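Local coordinates for protein argonaute 5 (Arabidopsis thaliana, PDB 4G0O) that probably binds the 5' nucleotide of guide small RNAs through its MID domain and uses a nucleotide specificity loop to sort them, at residues 21-25 with 26-30; 82-86 with 87-91; 50-53 with 54-57; 114-118 with 119-123. One frame throughout, in Å; residues are numbered along the deposited sequence.

Contact 1: 21-25 with 26-30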
# COMPACT_ATOMS: atom_id res chain seq x y z
N THR A 21 3.86 5.28 -14.67
CA THR A 21 3.74 4.94 -16.08
C THR A 21 4.88 4.01 -16.51
O THR A 21 4.76 3.21 -17.46
CB THR A 21 3.79 6.22 -16.90
OG1 THR A 21 2.66 7.04 -16.58
CG2 THR A 21 3.79 5.90 -18.37
N ARG A 22 5.98 4.10 -15.79
CA ARG A 22 7.22 3.50 -16.22
C ARG A 22 7.24 1.99 -16.04
O ARG A 22 7.82 1.26 -16.86
CB ARG A 22 8.37 4.12 -15.45
CG ARG A 22 9.51 4.52 -16.33
CD ARG A 22 9.26 5.89 -16.95
NE ARG A 22 9.90 6.94 -16.16
CZ ARG A 22 11.21 7.17 -16.13
NH1 ARG A 22 12.04 6.42 -16.86
NH2 ARG A 22 11.69 8.14 -15.37
N ILE A 23 6.61 1.50 -14.98
CA ILE A 23 6.81 0.12 -14.56
C ILE A 23 6.08 -0.90 -15.40
O ILE A 23 5.07 -0.60 -16.02
CB ILE A 23 6.45 -0.10 -13.08
CG1 ILE A 23 4.99 0.28 -12.83
CG2 ILE A 23 7.37 0.74 -12.21
CD1 ILE A 23 4.62 0.28 -11.34
N ASP A 24 6.62 -2.11 -15.42
CA ASP A 24 5.96 -3.20 -16.10
C ASP A 24 4.57 -3.36 -15.50
O ASP A 24 4.38 -3.17 -14.30
CB ASP A 24 6.74 -4.50 -15.95
CG ASP A 24 6.05 -5.65 -16.65
OD1 ASP A 24 5.21 -6.33 -16.02
OD2 ASP A 24 6.33 -5.86 -17.86
N ARG A 25 3.60 -3.71 -16.34
CA ARG A 25 2.22 -3.83 -15.90
C ARG A 25 1.99 -4.98 -14.92
O ARG A 25 0.91 -5.08 -14.33
CB ARG A 25 1.28 -3.99 -17.10
CG ARG A 25 0.80 -2.66 -17.73
CD ARG A 25 -0.22 -1.91 -16.83
NE ARG A 25 0.02 -0.47 -16.81
CZ ARG A 25 -0.59 0.42 -17.60
NH1 ARG A 25 -1.50 0.03 -18.49
NH2 ARG A 25 -0.28 1.72 -17.49
N GLY A 26 3.00 -5.84 -14.73
CA GLY A 26 2.85 -6.97 -13.83
C GLY A 26 3.47 -6.74 -12.46
O GLY A 26 3.30 -7.53 -11.54
N LEU A 27 4.19 -5.63 -12.33
CA LEU A 27 4.86 -5.28 -11.10
C LEU A 27 3.92 -5.01 -9.90
O LEU A 27 4.19 -5.50 -8.79
CB LEU A 27 5.81 -4.11 -11.33
CG LEU A 27 6.66 -3.69 -10.13
CD1 LEU A 27 7.62 -4.80 -9.68
CD2 LEU A 27 7.40 -2.42 -10.47
N PRO A 28 2.84 -4.21 -10.11
CA PRO A 28 1.92 -4.00 -8.98
C PRO A 28 1.42 -5.30 -8.35
O PRO A 28 1.47 -5.44 -7.12
CB PRO A 28 0.76 -3.23 -9.63
CG PRO A 28 1.42 -2.42 -10.69
CD PRO A 28 2.53 -3.31 -11.24
N GLN A 29 0.95 -6.24 -9.18
CA GLN A 29 0.54 -7.57 -8.71
C GLN A 29 1.67 -8.31 -8.02
O GLN A 29 1.49 -8.86 -6.94
CB GLN A 29 0.08 -8.44 -9.87
CG GLN A 29 -1.41 -8.41 -10.11
CD GLN A 29 -2.16 -8.98 -8.94
OE1 GLN A 29 -1.59 -9.70 -8.11
NE2 GLN A 29 -3.46 -8.66 -8.85
N GLU A 30 2.82 -8.37 -8.68
CA GLU A 30 3.95 -9.12 -8.15
C GLU A 30 4.44 -8.50 -6.84
O GLU A 30 4.64 -9.21 -5.84
CB GLU A 30 5.07 -9.18 -9.19
CG GLU A 30 6.46 -9.42 -8.62
CD GLU A 30 6.73 -10.88 -8.27
OE1 GLU A 30 5.81 -11.73 -8.37
OE2 GLU A 30 7.88 -11.19 -7.89
O HOH W 1 -0.07 -5.94 -11.74
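Ile23 packs along the start of the helix that follows it, three of its carbons gathering on one leucine methyl. Its CB lies 3.6 Å from CD2 of Leu27, and the CG2 branch, beside the backbone N, touches that same methyl. The CG1 arm is wedged between the backbone N and the carbonyl carbon (chi1 59°); its CD1 still touches Leu27 CD2 at 4.0 Å and then meets CD of Pro28 at 4.2 Å, the two side chains reaching tip to tip. Ile23 and Leu27 cross at about a right angle; Ile23 also touches Ile82 of strand 78-82. Between these apolar pieces runs a type I beta turn, Asp24 to Leu27, which leads the chain from the loop after strand 7-18 into helix 27-42. It is closed by Leu27 N bonding to Asp24 O at 3.2 Å. The Asp24 carboxylate adds an Asx turn that caps the helix start: with CG anti to the backbone N (chi1 -180°), OD1 accepts from Gly26 N at 2.6 Å, the donor standing above the carboxylate plane. CD of Pro28 sits 3.6 Å from Asp24 O. A water donates to Arg25 O and accepts from Gln29 N, at 2.8 Å from that nitrogen.

Contact 2: 82-86 with 87-91. With SO4 (sulfate ion), chain C.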
# COMPACT_ATOMS: atom_id res chain seq x y z
N ILE A 82 1.09 3.09 -5.43
CA ILE A 82 2.34 3.28 -6.16
C ILE A 82 2.40 4.71 -6.73
O ILE A 82 1.63 5.08 -7.61
CB ILE A 82 2.57 2.21 -7.25
CG1 ILE A 82 2.64 0.81 -6.64
CG2 ILE A 82 3.87 2.47 -8.00
CD1 ILE A 82 2.60 -0.30 -7.69
N LEU A 83 3.36 5.48 -6.23
CA LEU A 83 3.50 6.91 -6.55
C LEU A 83 3.88 7.18 -7.99
O LEU A 83 4.48 6.34 -8.66
CB LEU A 83 4.58 7.54 -5.65
CG LEU A 83 4.30 7.54 -4.15
CD1 LEU A 83 5.58 7.83 -3.35
CD2 LEU A 83 3.18 8.55 -3.84
N PRO A 84 3.54 8.38 -8.49
CA PRO A 84 3.96 8.77 -9.84
C PRO A 84 5.47 8.64 -10.01
O PRO A 84 6.20 8.57 -9.02
CB PRO A 84 3.54 10.24 -9.90
CG PRO A 84 2.37 10.31 -9.02
CD PRO A 84 2.70 9.40 -7.86
N ASP A 85 5.93 8.60 -11.25
CA ASP A 85 7.37 8.49 -11.49
C ASP A 85 8.10 9.76 -11.08
O ASP A 85 9.23 9.69 -10.59
CB ASP A 85 7.65 8.16 -12.96
CG ASP A 85 7.01 6.84 -13.39
OD1 ASP A 85 6.34 6.83 -14.44
OD2 ASP A 85 7.16 5.83 -12.66
N VAL A 86 7.48 10.92 -11.26
CA VAL A 86 8.10 12.17 -10.87
C VAL A 86 7.62 12.54 -9.47
O VAL A 86 6.42 12.45 -9.18
CB VAL A 86 7.77 13.31 -11.86
CG1 VAL A 86 8.60 14.56 -11.54
CG2 VAL A 86 8.01 12.86 -13.30
N THR A 87 8.54 12.92 -8.58
CA THR A 87 8.11 13.22 -7.22
C THR A 87 7.43 14.58 -7.17
O THR A 87 7.57 15.37 -8.10
CB THR A 87 9.27 13.08 -6.18
OG1 THR A 87 9.66 14.38 -5.70
CG2 THR A 87 10.47 12.34 -6.77
N GLY A 88 6.68 14.84 -6.11
CA GLY A 88 5.98 16.11 -5.95
C GLY A 88 4.48 15.97 -5.71
O GLY A 88 3.81 16.96 -5.39
N SER A 89 3.96 14.75 -5.87
CA SER A 89 2.54 14.49 -5.66
C SER A 89 2.23 13.87 -4.30
O SER A 89 1.06 13.79 -3.91
CB SER A 89 2.01 13.58 -6.77
OG SER A 89 2.37 14.07 -8.05
N TYR A 90 3.25 13.46 -3.56
CA TYR A 90 3.04 12.71 -2.31
C TYR A 90 2.19 13.46 -1.28
O TYR A 90 1.30 12.86 -0.66
CB TYR A 90 4.39 12.29 -1.71
CG TYR A 90 4.32 11.69 -0.32
CD1 TYR A 90 4.87 12.36 0.77
CD2 TYR A 90 3.74 10.45 -0.10
CE1 TYR A 90 4.84 11.81 2.05
CE2 TYR A 90 3.70 9.89 1.18
CZ TYR A 90 4.24 10.58 2.25
OH TYR A 90 4.20 10.05 3.52
N GLY A 91 2.44 14.75 -1.10
CA GLY A 91 1.63 15.56 -0.20
C GLY A 91 0.16 15.56 -0.59
O GLY A 91 -0.71 15.33 0.24
S SO4 C . 4.62 6.41 4.54
O1 SO4 C . 5.82 6.29 3.70
O2 SO4 C . 3.48 6.84 3.68
O3 SO4 C . 4.36 5.14 5.23
O4 SO4 C . 4.86 7.41 5.60
O HOH W 2 4.42 14.36 -9.41
O HOH W 3 4.88 12.03 -6.67
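Leu83 meets Tyr90 across the loop that joins strand 78-82 to helix 90-101, which corresponds to the nucleotide specificity loop by which Argonaute MID domains sort small RNAs according to their 5' nucleotide. CD2 of Leu83 comes up to the edge of the Tyr90 ring, near its plane, 4.2 Å from CD2 of the tyrosine. A chi1 of 172° at Tyr90 swings the ring away from its own backbone N and sends the phenol out to a sulfate ion: its OH gives a weak, long hydrogen bond to sulfate O2 at 3.3 Å. Lys131 also binds this sulfate, which probably comes from the crystallisation liquor and may sit where a guide's 5' phosphate would; in related Argonautes a tyrosine at this place stacks on the 5' base. At the base of the loop the Pro84 ring packs on Ser89, with CG 3.9 Å from OG, and Pro84 also touches Phe19. The Asp85 carboxylate turns to the opening of another loop, accepting from Ser20 and from Thr21 N. Gly88 has a positive phi (126°) at which any side chain would press on the preceding carbonyl oxygen, so glycine suits the bend. The hydrogen bonding between the two arms runs through water. Val86 O receives hydrogen bonds from two waters; one of them accepts from Ser89 N at 3.0 Å, and the other lies 2.8 Å from Val86 O and is hydrogen-bonded to Ser89 OG.

Contact 3: 50-53 with 54-57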
# COMPACT_ATOMS: atom_id res chain seq x y z
N PRO A 50 -7.82 -8.67 -3.27
CA PRO A 50 -8.09 -7.27 -2.95
C PRO A 50 -9.60 -7.04 -2.97
O PRO A 50 -10.31 -7.82 -3.61
CB PRO A 50 -7.39 -6.52 -4.09
CG PRO A 50 -7.52 -7.42 -5.24
CD PRO A 50 -7.40 -8.83 -4.67
N ALA A 51 -10.09 -6.01 -2.29
CA ALA A 51 -11.53 -5.80 -2.19
C ALA A 51 -12.14 -5.28 -3.50
O ALA A 51 -13.33 -5.44 -3.76
CB ALA A 51 -11.82 -4.85 -1.05
N ILE A 52 -11.32 -4.64 -4.32
CA ILE A 52 -11.69 -4.28 -5.69
C ILE A 52 -10.44 -4.51 -6.54
O ILE A 52 -9.33 -4.53 -5.99
CB ILE A 52 -12.17 -2.81 -5.82
CG1 ILE A 52 -11.09 -1.85 -5.32
CG2 ILE A 52 -13.50 -2.59 -5.10
CD1 ILE A 52 -11.34 -0.39 -5.69
N PRO A 53 -10.59 -4.69 -7.86
CA PRO A 53 -9.44 -4.96 -8.72
C PRO A 53 -8.39 -3.85 -8.66
O PRO A 53 -8.76 -2.71 -8.40
CB PRO A 53 -10.06 -4.99 -10.13
CG PRO A 53 -11.48 -5.37 -9.90
CD PRO A 53 -11.86 -4.70 -8.62
N PHE A 54 -7.12 -4.16 -8.90
CA PHE A 54 -6.09 -3.13 -8.92
C PHE A 54 -6.40 -2.11 -10.01
O PHE A 54 -7.01 -2.44 -11.03
CB PHE A 54 -4.70 -3.72 -9.16
CG PHE A 54 -4.14 -4.46 -7.98
CD1 PHE A 54 -2.82 -4.89 -7.98
CD2 PHE A 54 -4.93 -4.75 -6.86
CE1 PHE A 54 -2.29 -5.58 -6.89
CE2 PHE A 54 -4.41 -5.44 -5.78
CZ PHE A 54 -3.09 -5.85 -5.79
N ILE A 55 -5.97 -0.88 -9.79
CA ILE A 55 -6.20 0.19 -10.74
C ILE A 55 -4.86 0.80 -11.16
O ILE A 55 -3.96 1.00 -10.34
CB ILE A 55 -7.12 1.28 -10.14
CG1 ILE A 55 -7.03 1.30 -8.61
CG2 ILE A 55 -8.56 1.04 -10.52
CD1 ILE A 55 -8.02 0.34 -7.88
N SER A 56 -4.72 1.06 -12.45
CA SER A 56 -3.56 1.77 -12.95
C SER A 56 -4.06 2.94 -13.78
O SER A 56 -4.89 2.75 -14.67
CB SER A 56 -2.69 0.86 -13.80
OG SER A 56 -1.54 1.55 -14.27
N CYS A 57 -3.59 4.14 -13.49
CA CYS A 57 -4.10 5.31 -14.20
C CYS A 57 -3.04 6.41 -14.23
O CYS A 57 -2.06 6.33 -13.48
CB CYS A 57 -5.41 5.78 -13.56
SG CYS A 57 -5.20 6.39 -11.90
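Apolar contact dominates between Pro50 and Phe54, in the loop that leads into strand 55-56. Phe54 keeps CG anti to its carbonyl carbon (chi1 -73°), which swings the ring back along the chain until CE2 reaches CB of Pro50 at 3.6 Å. CG of Pro50 lies 3.7 Å from the same CE2, and the proline meets the ring at its edge, crossing it at about a right angle. A second apolar pair, Ile52 and Ile55, closes methyl to methyl: their CD1 atoms are 4.0 Å apart, and both residues also rest on Ile69 of helix 62-72. Contact with polar backbone is tighter. Pro53 O lies 3.2 Å from CD1 of Ile55, a snug fit accompanied by a chi1 of 26° that departs from staggered values. Ile52 O lies near the plane of the Phe54 ring at its edge and bonds to the Thr15 hydroxyl, which ties the loop to strand 7-18. The rings of Phe54 and Trp14 meet, their planes about 70° apart, while Gln29 and Cys32 of helix 27-42 touch Phe54. With an alanine at Phe54, Pro50 and Trp14 would probably be left without the ring they pack on. Since the two halves share only apolar and van der Waals contacts, their mutual fit depends on shape, and the polar anchoring comes from strand 7-18.

Contact 4: 114-118 with 119-123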
# COMPACT_ATOMS: atom_id res chain seq x y z
N ASN A 114 10.21 -1.40 -7.98
CA ASN A 114 10.89 -2.11 -9.05
C ASN A 114 12.04 -3.01 -8.55
O ASN A 114 12.33 -4.03 -9.16
CB ASN A 114 11.41 -1.12 -10.09
CG ASN A 114 11.71 -1.79 -11.42
OD1 ASN A 114 10.91 -2.60 -11.90
ND2 ASN A 114 12.87 -1.49 -12.00
N LYS A 115 12.70 -2.62 -7.47
CA LYS A 115 13.83 -3.39 -6.94
C LYS A 115 13.37 -4.68 -6.25
O LYS A 115 14.13 -5.65 -6.18
CB LYS A 115 14.65 -2.57 -5.95
CG LYS A 115 15.38 -1.33 -6.49
CD LYS A 115 15.71 -0.44 -5.27
CE LYS A 115 16.56 0.80 -5.58
NZ LYS A 115 16.22 1.42 -6.88
N LEU A 116 12.14 -4.69 -5.74
CA LEU A 116 11.62 -5.81 -4.95
C LEU A 116 12.65 -6.26 -3.90
O LEU A 116 12.88 -7.46 -3.70
CB LEU A 116 11.20 -6.97 -5.84
CG LEU A 116 9.94 -6.79 -6.70
CD1 LEU A 116 9.80 -7.92 -7.70
CD2 LEU A 116 8.69 -6.70 -5.82
N ASN A 117 13.29 -5.28 -3.25
CA ASN A 117 14.24 -5.58 -2.19
C ASN A 117 13.48 -6.09 -0.97
O ASN A 117 12.50 -5.48 -0.53
CB ASN A 117 15.09 -4.36 -1.85
CG ASN A 117 16.41 -4.75 -1.18
OD1 ASN A 117 16.47 -5.75 -0.47
ND2 ASN A 117 17.46 -3.97 -1.41
N LYS A 118 13.91 -7.22 -0.44
CA LYS A 118 13.15 -7.83 0.64
C LYS A 118 13.29 -7.10 1.98
O LYS A 118 12.42 -7.23 2.86
CB LYS A 118 13.48 -9.32 0.76
CG LYS A 118 12.31 -10.19 0.38
CD LYS A 118 12.75 -11.48 -0.29
CE LYS A 118 13.37 -12.44 0.69
NZ LYS A 118 13.70 -13.72 -0.03
N GLN A 119 14.36 -6.32 2.14
CA GLN A 119 14.52 -5.49 3.33
C GLN A 119 13.66 -4.23 3.24
O GLN A 119 13.24 -3.66 4.25
CB GLN A 119 15.99 -5.12 3.55
CG GLN A 119 16.23 -4.19 4.74
CD GLN A 119 15.88 -4.83 6.10
OE1 GLN A 119 14.71 -5.03 6.43
NE2 GLN A 119 16.91 -5.13 6.88
N TYR A 120 13.40 -3.78 2.01
CA TYR A 120 12.50 -2.65 1.81
C TYR A 120 11.09 -3.06 2.19
O TYR A 120 10.37 -2.35 2.90
CB TYR A 120 12.56 -2.18 0.35
CG TYR A 120 11.47 -1.21 -0.07
CD1 TYR A 120 11.51 0.12 0.33
CD2 TYR A 120 10.43 -1.61 -0.89
CE1 TYR A 120 10.53 1.03 -0.08
CE2 TYR A 120 9.44 -0.72 -1.30
CZ TYR A 120 9.49 0.61 -0.89
OH TYR A 120 8.51 1.51 -1.28
N MET A 121 10.70 -4.25 1.74
CA MET A 121 9.38 -4.79 2.04
C MET A 121 9.23 -5.18 3.52
O MET A 121 8.12 -5.16 4.07
CB MET A 121 9.07 -5.96 1.12
CG MET A 121 9.02 -5.52 -0.36
SD MET A 121 8.97 -6.93 -1.46
CE MET A 121 7.33 -6.82 -2.06
N GLU A 122 10.33 -5.54 4.16
CA GLU A 122 10.31 -5.73 5.61
C GLU A 122 9.92 -4.41 6.28
O GLU A 122 8.97 -4.37 7.07
CB GLU A 122 11.66 -6.23 6.12
CG GLU A 122 11.68 -6.48 7.62
CD GLU A 122 12.86 -7.36 8.08
OE1 GLU A 122 13.48 -8.04 7.22
OE2 GLU A 122 13.13 -7.36 9.29
N ASN A 123 10.63 -3.34 5.94
CA ASN A 123 10.32 -1.99 6.42
C ASN A 123 8.88 -1.53 6.16
O ASN A 123 8.20 -1.05 7.07
CB ASN A 123 11.28 -0.97 5.80
CG ASN A 123 12.66 -1.06 6.37
OD1 ASN A 123 12.91 -0.63 7.49
ND2 ASN A 123 13.59 -1.62 5.59
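At Asn117 a chi1 of -158° puts CG across from the backbone N and turns the side-chain amide forward to Gln119, while a chi1 of -71° at Leu116 sets CG opposite the carbonyl carbon and lets the isobutyl group reach Met121. Leu116 and Asn117 mark a helix-to-helix junction: helix 110-115 ends, Leu116 takes a positive phi as the chain turns, and Asn117 is the N-cap of helix 118-131. The cap is made by OD1 of Asn117, which accepts from Gln119 N at 3.4 Å, a weak but nearly straight bond. The backbone oxygen of the same residue works harder. Asn117 O takes the Met121 N-H at 3.1 Å, with the donor only slightly tilted from the carbonyl plane, and also a weaker, more bent bond from Tyr120 N. That oxygen lies at the edge of the Tyr120 ring, near its plane, and CB of Tyr120 comes within 3.4 Å of it. Asn117 and Tyr120 also touch CB to CB. Met121 leads its chain back past the cap: CG passes 3.5 Å from Asn117 O, and a bend at the last torsion brings CE to Leu116 CD2 at 4.0 Å. Phe31 of helix 27-42 touches both Leu116 and Met121, tying the junction to that helix. One residue on, Lys118 O accepts from Glu122 N at 3.0 Å, and CB of Glu122 lies 3.5 Å from the same oxygen.

How the contacts relate
Along the chain the order is contact 1, contact 3, contact 2, contact 4. Contact 1 touches all three others, its centre about 13 Å from that of contact 3, 15 Å from contact 4 and 16 Å from contact 2; those three do not touch one another. Asp85 holds the start of 21-25, Phe54 lies against the first turn of helix 27-42, Leu27 meets Asn114 and Leu116, and Glu30 meets Leu116. In one parallel sheet, contact 1 follows strand 7-18, contact 2 runs from the end of strand 78-82, and contact 3 leads into and includes strand 55-56. This arrangement joins the probable nucleotide specificity loop, through 21-25, to helices flanking that sheet.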